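Long-range contacts in oligopeptide-binding protein oppA (Lactococcus lactis, PDB 3DRF), which captures oligopeptides in a large cavity that closes around them and serves the OppABCDF ABC transporter that takes them into the cell: residues D504-I508 and A522-Y526; L360-F365 and L475-Q481. All coordinates share one frame; numbering follows the deposited sequence.

Contact 1: D504-I508 and A522-Y526; sequences DLNDI and AFVKY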
ATOM      1  N   ASP A 504      19.667  -0.892  -8.396  1.00  5.61           N
ATOM      2  CA  ASP A 504      19.491  -1.433  -7.053  1.00  5.38           C
ATOM      3  C   ASP A 504      18.255  -2.322  -6.979  1.00  5.04           C
ATOM      4  O   ASP A 504      18.281  -3.389  -6.366  1.00  6.05           O
ATOM      5  CB  ASP A 504      19.388  -0.301  -6.027  1.00  5.40           C
ATOM      6  CG  ASP A 504      20.722   0.369  -5.761  1.00  6.92           C
ATOM      7  OD1 ASP A 504      21.755  -0.160  -6.219  1.00  7.19           O
ATOM      8  OD2 ASP A 504      20.738   1.426  -5.095  1.00  7.77           O
ATOM      9  N   LEU A 505      17.118  -1.786  -7.410  1.00  5.29           N
ATOM     10  CA  LEU A 505      15.816  -2.485  -7.352  1.00  5.51           C
ATOM     11  C   LEU A 505      15.912  -3.826  -8.117  1.00  5.64           C
ATOM     12  O   LEU A 505      15.521  -4.852  -7.607  1.00  5.92           O
ATOM     13  CB  LEU A 505      14.699  -1.655  -7.994  1.00  5.72           C
ATOM     14  CG  LEU A 505      14.235  -0.452  -7.094  1.00  5.95           C
ATOM     15  CD1 LEU A 505      13.382   0.469  -7.942  1.00  6.76           C
ATOM     16  CD2 LEU A 505      13.481  -0.853  -5.822  1.00  6.62           C
ATOM     17  N   ASN A 506      16.515  -3.775  -9.292  1.00  5.52           N
ATOM     18  CA  ASN A 506      16.657  -4.990 -10.129  1.00  5.64           C
ATOM     19  C   ASN A 506      17.631  -5.988  -9.464  1.00  5.72           C
ATOM     20  O   ASN A 506      17.377  -7.152  -9.486  1.00  6.14           O
ATOM     21  CB  ASN A 506      17.110  -4.615 -11.554  1.00  5.66           C
ATOM     22  CG  ASN A 506      16.055  -3.826 -12.330  1.00  6.49           C
ATOM     23  OD1 ASN A 506      14.923  -3.732 -11.962  1.00  7.67           O
ATOM     24  ND2 ASN A 506      16.493  -3.279 -13.412  1.00  7.64           N
ATOM     25  N   ASP A 507      18.716  -5.477  -8.891  1.00  6.02           N
ATOM     26  CA  ASP A 507      19.722  -6.376  -8.245  1.00  5.87           C
ATOM     27  C   ASP A 507      19.082  -7.207  -7.110  1.00  6.25           C
ATOM     28  O   ASP A 507      19.376  -8.361  -6.973  1.00  6.42           O
ATOM     29  CB  ASP A 507      20.940  -5.549  -7.795  1.00  6.34           C
ATOM     30  CG  ASP A 507      22.170  -6.399  -7.581  1.00  7.94           C
ATOM     31  OD1 ASP A 507      22.391  -7.311  -8.358  1.00  8.94           O
ATOM     32  OD2 ASP A 507      22.907  -6.108  -6.695  1.00 10.91           O
ATOM     33  N   ILE A 508      18.210  -6.574  -6.323  1.00  5.95           N
ATOM     34  CA  ILE A 508      17.491  -7.238  -5.222  1.00  6.17           C
ATOM     35  C   ILE A 508      16.703  -8.471  -5.699  1.00  5.75           C
ATOM     36  O   ILE A 508      16.587  -9.446  -5.012  1.00  5.69           O
ATOM     37  CB  ILE A 508      16.605  -6.195  -4.508  1.00  5.81           C
ATOM     38  CG1 ILE A 508      17.490  -5.322  -3.581  1.00  6.33           C
ATOM     39  CG2 ILE A 508      15.433  -6.878  -3.752  1.00  6.56           C
ATOM     40  CD1 ILE A 508      16.791  -3.977  -3.134  1.00  6.81           C
ATOM     41  N   ALA A 522      22.408  -6.457  -1.423  1.00  6.33           N
ATOM     42  CA  ALA A 522      21.650  -5.635  -2.351  1.00  6.16           C
ATOM     43  C   ALA A 522      20.602  -4.788  -1.629  1.00  5.97           C
ATOM     44  O   ALA A 522      20.473  -3.659  -1.915  1.00  6.66           O
ATOM     45  CB  ALA A 522      21.018  -6.561  -3.376  1.00  6.70           C
ATOM     46  N   PHE A 523      19.921  -5.359  -0.654  1.00  6.67           N
ATOM     47  CA  PHE A 523      18.960  -4.596   0.165  1.00  6.76           C
ATOM     48  C   PHE A 523      19.659  -3.480   0.956  1.00  7.08           C
ATOM     49  O   PHE A 523      19.134  -2.436   1.061  1.00  7.54           O
ATOM     50  CB  PHE A 523      18.158  -5.519   1.121  1.00  6.64           C
ATOM     51  CG  PHE A 523      16.804  -5.951   0.564  1.00  7.34           C
ATOM     52  CD1 PHE A 523      15.770  -5.053   0.357  1.00  7.56           C
ATOM     53  CD2 PHE A 523      16.577  -7.276   0.247  1.00  6.77           C
ATOM     54  CE1 PHE A 523      14.545  -5.447  -0.144  1.00  8.62           C
ATOM     55  CE2 PHE A 523      15.325  -7.700  -0.235  1.00  7.41           C
ATOM     56  CZ  PHE A 523      14.326  -6.772  -0.444  1.00  7.10           C
ATOM     57  N   VAL A 524      20.835  -3.753   1.499  1.00  6.75           N
ATOM     58  CA  VAL A 524      21.566  -2.709   2.256  1.00  7.39           C
ATOM     59  C   VAL A 524      21.951  -1.549   1.300  1.00  7.40           C
ATOM     60  O   VAL A 524      21.805  -0.424   1.631  1.00  7.27           O
ATOM     61  CB  VAL A 524      22.826  -3.302   2.956  1.00  8.43           C
ATOM     62  CG1 VAL A 524      23.759  -2.169   3.436  1.00  9.24           C
ATOM     63  CG2 VAL A 524      22.412  -4.168   4.135  1.00 10.53           C
ATOM     64  N   LYS A 525      22.492  -1.897   0.155  1.00  7.35           N
ATOM     65  CA  LYS A 525      22.915  -0.877  -0.847  1.00  6.98           C
ATOM     66  C   LYS A 525      21.745   0.006  -1.274  1.00  7.21           C
ATOM     67  O   LYS A 525      21.873   1.185  -1.298  1.00  7.67           O
ATOM     68  CB  LYS A 525      23.639  -1.525  -2.033  1.00  7.45           C
ATOM     69  CG  LYS A 525      24.135  -0.460  -3.043  1.00  7.60           C
ATOM     70  CD  LYS A 525      24.860  -1.111  -4.223  1.00  9.71           C
ATOM     71  CE  LYS A 525      25.604  -0.107  -5.103  1.00 11.15           C
ATOM     72  NZ  LYS A 525      24.657   0.863  -5.766  1.00 11.52           N
ATOM     73  N   TYR A 526      20.618  -0.620  -1.566  1.00  6.40           N
ATOM     74  CA  TYR A 526      19.379   0.088  -1.874  1.00  6.16           C
ATOM     75  C   TYR A 526      18.957   1.067  -0.763  1.00  6.10           C
ATOM     76  O   TYR A 526      18.620   2.178  -1.025  1.00  6.48           O
ATOM     77  CB  TYR A 526      18.280  -0.961  -2.068  1.00  6.13           C
ATOM     78  CG  TYR A 526      16.874  -0.376  -2.172  1.00  5.91           C
ATOM     79  CD1 TYR A 526      16.501   0.460  -3.233  1.00  5.90           C
ATOM     80  CD2 TYR A 526      15.918  -0.666  -1.201  1.00  6.59           C
ATOM     81  CE1 TYR A 526      15.181   0.974  -3.296  1.00  6.60           C
ATOM     82  CE2 TYR A 526      14.640  -0.156  -1.267  1.00  6.71           C
ATOM     83  CZ  TYR A 526      14.295   0.683  -2.301  1.00  6.13           C
ATOM     84  OH  TYR A 526      13.003   1.223  -2.393  1.00  7.36           O
TER
HETATM   85  O   HOH W   1      20.451  -3.033  -4.568  1.00  7.52           O

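Contact 2: L360-F365 and L475-Q481; sequences LIPPIF and LASEPSQ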
ATOM      1  N   LEU A 360      13.757   2.542   4.342  1.00  9.73           N
ATOM      2  CA  LEU A 360      12.453   2.169   3.800  1.00  9.76           C
ATOM      3  C   LEU A 360      12.016   0.716   4.029  1.00  9.42           C
ATOM      4  O   LEU A 360      10.927   0.374   3.767  1.00  9.15           O
ATOM      5  CB  LEU A 360      12.405   2.482   2.285  1.00 10.93           C
ATOM      6  CG  LEU A 360      12.655   3.980   1.920  1.00 10.72           C
ATOM      7  CD1 LEU A 360      12.859   4.146   0.394  1.00 13.93           C
ATOM      8  CD2 LEU A 360      11.487   4.828   2.448  1.00 13.40           C
ATOM      9  N   ILE A 361      12.896  -0.082   4.576  1.00  9.30           N
ATOM     10  CA  ILE A 361      12.584  -1.513   4.821  1.00  9.86           C
ATOM     11  C   ILE A 361      12.232  -1.735   6.310  1.00  9.72           C
ATOM     12  O   ILE A 361      13.075  -1.573   7.151  1.00 10.40           O
ATOM     13  CB  ILE A 361      13.759  -2.434   4.426  1.00 10.01           C
ATOM     14  CG1 ILE A 361      14.185  -2.230   2.931  1.00 10.35           C
ATOM     15  CG2 ILE A 361      13.367  -3.890   4.702  1.00 11.30           C
ATOM     16  CD1 ILE A 361      13.094  -2.632   1.880  1.00  9.46           C
ATOM     17  N   PRO A 362      11.024  -2.124   6.614  1.00  9.31           N
ATOM     18  CA  PRO A 362      10.604  -2.140   8.017  1.00  9.05           C
ATOM     19  C   PRO A 362      11.046  -3.407   8.791  1.00  8.77           C
ATOM     20  O   PRO A 362      11.382  -4.357   8.203  1.00  8.90           O
ATOM     21  CB  PRO A 362       9.066  -2.056   7.946  1.00  9.58           C
ATOM     22  CG  PRO A 362       8.730  -2.713   6.679  1.00  9.65           C
ATOM     23  CD  PRO A 362       9.868  -2.295   5.711  1.00  9.57           C
ATOM     24  N   PRO A 363      10.971  -3.335  10.104  1.00  9.66           N
ATOM     25  CA  PRO A 363      11.475  -4.414  10.996  1.00 10.28           C
ATOM     26  C   PRO A 363      10.840  -5.765  10.798  1.00 10.36           C
ATOM     27  O   PRO A 363      11.482  -6.722  11.016  1.00 10.47           O
ATOM     28  CB  PRO A 363      11.127  -3.890  12.421  1.00 11.40           C
ATOM     29  CG  PRO A 363      11.148  -2.391  12.313  1.00 11.36           C
ATOM     30  CD  PRO A 363      10.665  -2.079  10.862  1.00 10.09           C
ATOM     31  N   ILE A 364       9.591  -5.815  10.378  1.00 10.06           N
ATOM     32  CA  ILE A 364       8.966  -7.116  10.094  1.00 10.82           C
ATOM     33  C   ILE A 364       9.798  -7.982   9.116  1.00 10.66           C
ATOM     34  O   ILE A 364       9.822  -9.157   9.218  1.00 12.05           O
ATOM     35  CB  ILE A 364       7.498  -6.957   9.620  1.00 11.54           C
ATOM     36  CG1 ILE A 364       6.811  -8.347   9.594  1.00 13.50           C
ATOM     37  CG2 ILE A 364       7.409  -6.204   8.274  1.00 11.47           C
ATOM     38  CD1 ILE A 364       5.383  -8.278   9.590  1.00 16.63           C
ATOM     39  N   PHE A 365      10.505  -7.335   8.188  1.00 10.34           N
ATOM     40  CA  PHE A 365      11.415  -7.999   7.247  1.00 10.64           C
ATOM     41  C   PHE A 365      12.839  -8.070   7.825  1.00 11.64           C
ATOM     42  O   PHE A 365      13.741  -7.502   7.369  1.00 11.29           O
ATOM     43  CB  PHE A 365      11.401  -7.300   5.876  1.00 10.45           C
ATOM     44  CG  PHE A 365      10.027  -7.195   5.257  1.00 10.33           C
ATOM     45  CD1 PHE A 365       9.228  -8.306   5.095  1.00 11.04           C
ATOM     46  CD2 PHE A 365       9.573  -5.988   4.795  1.00  9.96           C
ATOM     47  CE1 PHE A 365       8.000  -8.223   4.559  1.00 12.25           C
ATOM     48  CE2 PHE A 365       8.289  -5.897   4.185  1.00 11.07           C
ATOM     49  CZ  PHE A 365       7.515  -7.022   4.086  1.00 12.61           C
ATOM     50  N   LEU A 475       2.336  -2.170   3.323  1.00  7.92           N
ATOM     51  CA  LEU A 475       3.223  -2.809   2.369  1.00  8.53           C
ATOM     52  C   LEU A 475       2.802  -4.247   2.021  1.00  8.88           C
ATOM     53  O   LEU A 475       2.245  -4.938   2.804  1.00  9.27           O
ATOM     54  CB  LEU A 475       4.659  -2.832   2.919  1.00  8.75           C
ATOM     55  CG  LEU A 475       5.362  -1.482   3.067  1.00 10.04           C
ATOM     56  CD1 LEU A 475       6.631  -1.642   3.907  1.00 10.66           C
ATOM     57  CD2 LEU A 475       5.674  -0.847   1.728  1.00 10.25           C
ATOM     58  N   ALA A 476       3.170  -4.645   0.791  1.00  8.96           N
ATOM     59  CA  ALA A 476       3.051  -6.036   0.367  1.00  8.46           C
ATOM     60  C   ALA A 476       3.931  -6.892   1.274  1.00  7.63           C
ATOM     61  O   ALA A 476       4.903  -6.428   1.774  1.00  8.16           O
ATOM     62  CB  ALA A 476       3.537  -6.174  -1.114  1.00  9.74           C
ATOM     63  N   SER A 477       3.533  -8.129   1.453  1.00  7.45           N
ATOM     64  CA  SER A 477       4.216  -9.010   2.402  1.00  7.57           C
ATOM     65  C   SER A 477       5.488  -9.652   1.878  1.00  6.99           C
ATOM     66  O   SER A 477       5.870 -10.662   2.355  1.00  7.74           O
ATOM     67  CB  SER A 477       3.277 -10.076   2.981  1.00  8.80           C
ATOM     68  OG  SER A 477       2.696 -10.818   1.956  1.00 10.25           O
ATOM     69  N   GLU A 478       6.123  -9.060   0.868  1.00  6.91           N
ATOM     70  CA  GLU A 478       7.462  -9.466   0.416  1.00  6.54           C
ATOM     71  C   GLU A 478       8.254  -8.153   0.292  1.00  6.38           C
ATOM     72  O   GLU A 478       7.716  -7.193  -0.192  1.00  6.94           O
ATOM     73  CB  GLU A 478       7.310 -10.190  -0.935  1.00  6.64           C
ATOM     74  CG  GLU A 478       8.492 -11.129  -1.290  1.00  7.25           C
ATOM     75  CD  GLU A 478       9.751 -10.386  -1.752  1.00  8.53           C
ATOM     76  OE1 GLU A 478       9.596  -9.316  -2.354  1.00  9.86           O
ATOM     77  OE2 GLU A 478      10.780 -10.894  -1.462  1.00 11.26           O
ATOM     78  N   PRO A 479       9.500  -8.140   0.702  1.00  6.08           N
ATOM     79  CA  PRO A 479      10.166  -6.819   0.885  1.00  6.64           C
ATOM     80  C   PRO A 479      10.595  -5.980  -0.367  1.00  6.26           C
ATOM     81  O   PRO A 479      10.911  -4.842  -0.214  1.00  6.49           O
ATOM     82  CB  PRO A 479      11.410  -7.162   1.738  1.00  7.22           C
ATOM     83  CG  PRO A 479      11.638  -8.638   1.493  1.00  7.92           C
ATOM     84  CD  PRO A 479      10.232  -9.212   1.417  1.00  6.35           C
ATOM     85  N   SER A 480      10.621  -6.594  -1.542  1.00  5.58           N
ATOM     86  CA  SER A 480      10.949  -5.839  -2.766  1.00  5.78           C
ATOM     87  C   SER A 480      10.000  -4.637  -2.938  1.00  6.00           C
ATOM     88  O   SER A 480       8.825  -4.743  -2.756  1.00  6.14           O
ATOM     89  CB  SER A 480      10.860  -6.771  -3.985  1.00  5.97           C
ATOM     90  OG  SER A 480      11.295  -6.006  -5.118  1.00  6.45           O
ATOM     91  N   GLN A 481      10.598  -3.518  -3.286  1.00  5.66           N
ATOM     92  CA  GLN A 481       9.860  -2.265  -3.494  1.00  5.93           C
ATOM     93  C   GLN A 481       9.778  -1.829  -4.959  1.00  5.67           C
ATOM     94  O   GLN A 481       9.524  -0.713  -5.238  1.00  5.90           O
ATOM     95  CB  GLN A 481      10.396  -1.140  -2.591  1.00  6.42           C
ATOM     96  CG  GLN A 481      10.261  -1.593  -1.091  1.00  6.47           C
ATOM     97  CD  GLN A 481      10.594  -0.462  -0.125  1.00  6.69           C
ATOM     98  OE1 GLN A 481      11.323   0.472  -0.440  1.00  6.77           O
ATOM     99  NE2 GLN A 481      10.068  -0.569   1.061  1.00  7.77           N
TER

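Contact 1: D504-I508 and A522-Y526
I508 packs over A522 and D504 faces Y526, as two helix turns run antiparallel at 162°, their axes 8.9 Å apart at the closest point. I508 does most of the apolar work by splitting its branches between three partners. Its CG1 lies 3.7 Å from A522 CB, close against the opposing backbone. With CG1 anti to the carbonyl carbon (chi1 -78°) and the chain extended beyond it (chi2 163°), CD1 is carried on to Y526, where it sits 3.5 Å from Y526 CB. The other branch turns to F523: I508 CG2 makes a CH-pi contact over the ring face, 3.9 Å from the F523 centroid and offset toward the rim. L505 reaches the Y526 ring further out, with L505 CD2 3.6 Å from Y526 CE1, while D504 CB comes to the edge of the same ring.

Polar atoms line the other side of the seam. K525 crosses D504 at about a right angle and bends at its last torsion, making a salt bridge of 3.1 Å from K525 NZ to D504 OD1, on the syn lone pair. K525 is shared with D529, whose carboxylate lies near that of D504, and its charge probably eases their repulsion. One water donates to D504 O at 2.8 Å and to A522 O at 2.7 Å; each carbonyl also accepts its own helical N-H, so the water ties the two backbones together without breaking either helix. This is an antiparallel helical hairpin, helix 499-508 turning back through a short connection into helix 516-533, here with a bridging water.

Contact 2: L360-F365 and L475-Q481
F365 drives its ring into the bend of 475-481, and that is where the two loops are packed most tightly. P479 CB lies over one face, 3.9 Å from the F365 ring centroid and 20° off its normal, a CH-pi contact; I364 CG2, from the ring's own loop, lies over the opposite face. With the ring directed inward (chi1 -56°, CG beside the backbone N), its far end meets the chain: A476 O stands at the edge, 3.5 Å from F365 CZ. Cut back to an alanine, F365 would give up the ring that P479 and I364 sandwich, and a gap between them is likely to open, with A476 O losing its edge contact.

The rest is held more sparsely. P362 CG, at the corner of its ring, meets L475 CD1 at 3.6 Å. Q481 extends its amide to L360, and Q481 NE2 donates to L360 O over 3.0 Å; the bond is bent (142° at the hydrogen), arriving from above the carbonyl plane. The other end of that amide, OE1, is probably hydrogen-bonded to Y526 OH. A476 and S477 face the bound peptide, A476 N bonding to one of its polar side chains.

Q481 occupies the N-cap position just before helix 482-485. Helix 516-533 packs on L360, I361 and P479, strand 536-549 lies against L360 and P362, and M300 of strand 292-307 touches F365.

In the fold
The centres of contacts 1 and 2 are about 13 Å apart, and the two meet directly. F523 of the hairpin packs against I361 of one loop and P479 of the other, and the Y526 hydroxyl probably joins the two contacts as well. Along the chain they come in series: contact 2 closes at Q481, helix 482-485 follows, and contact 1 then opens on helix 499-508. Helix 516-533 serves both and leads into strand 536-549 of the mixed sheet that also holds strands 354-356 and 468-474, which precede the two loops. Contact 2, nearer the middle of the chain, thus links the peptide cavity to the more peripheral helical hairpin of contact 1.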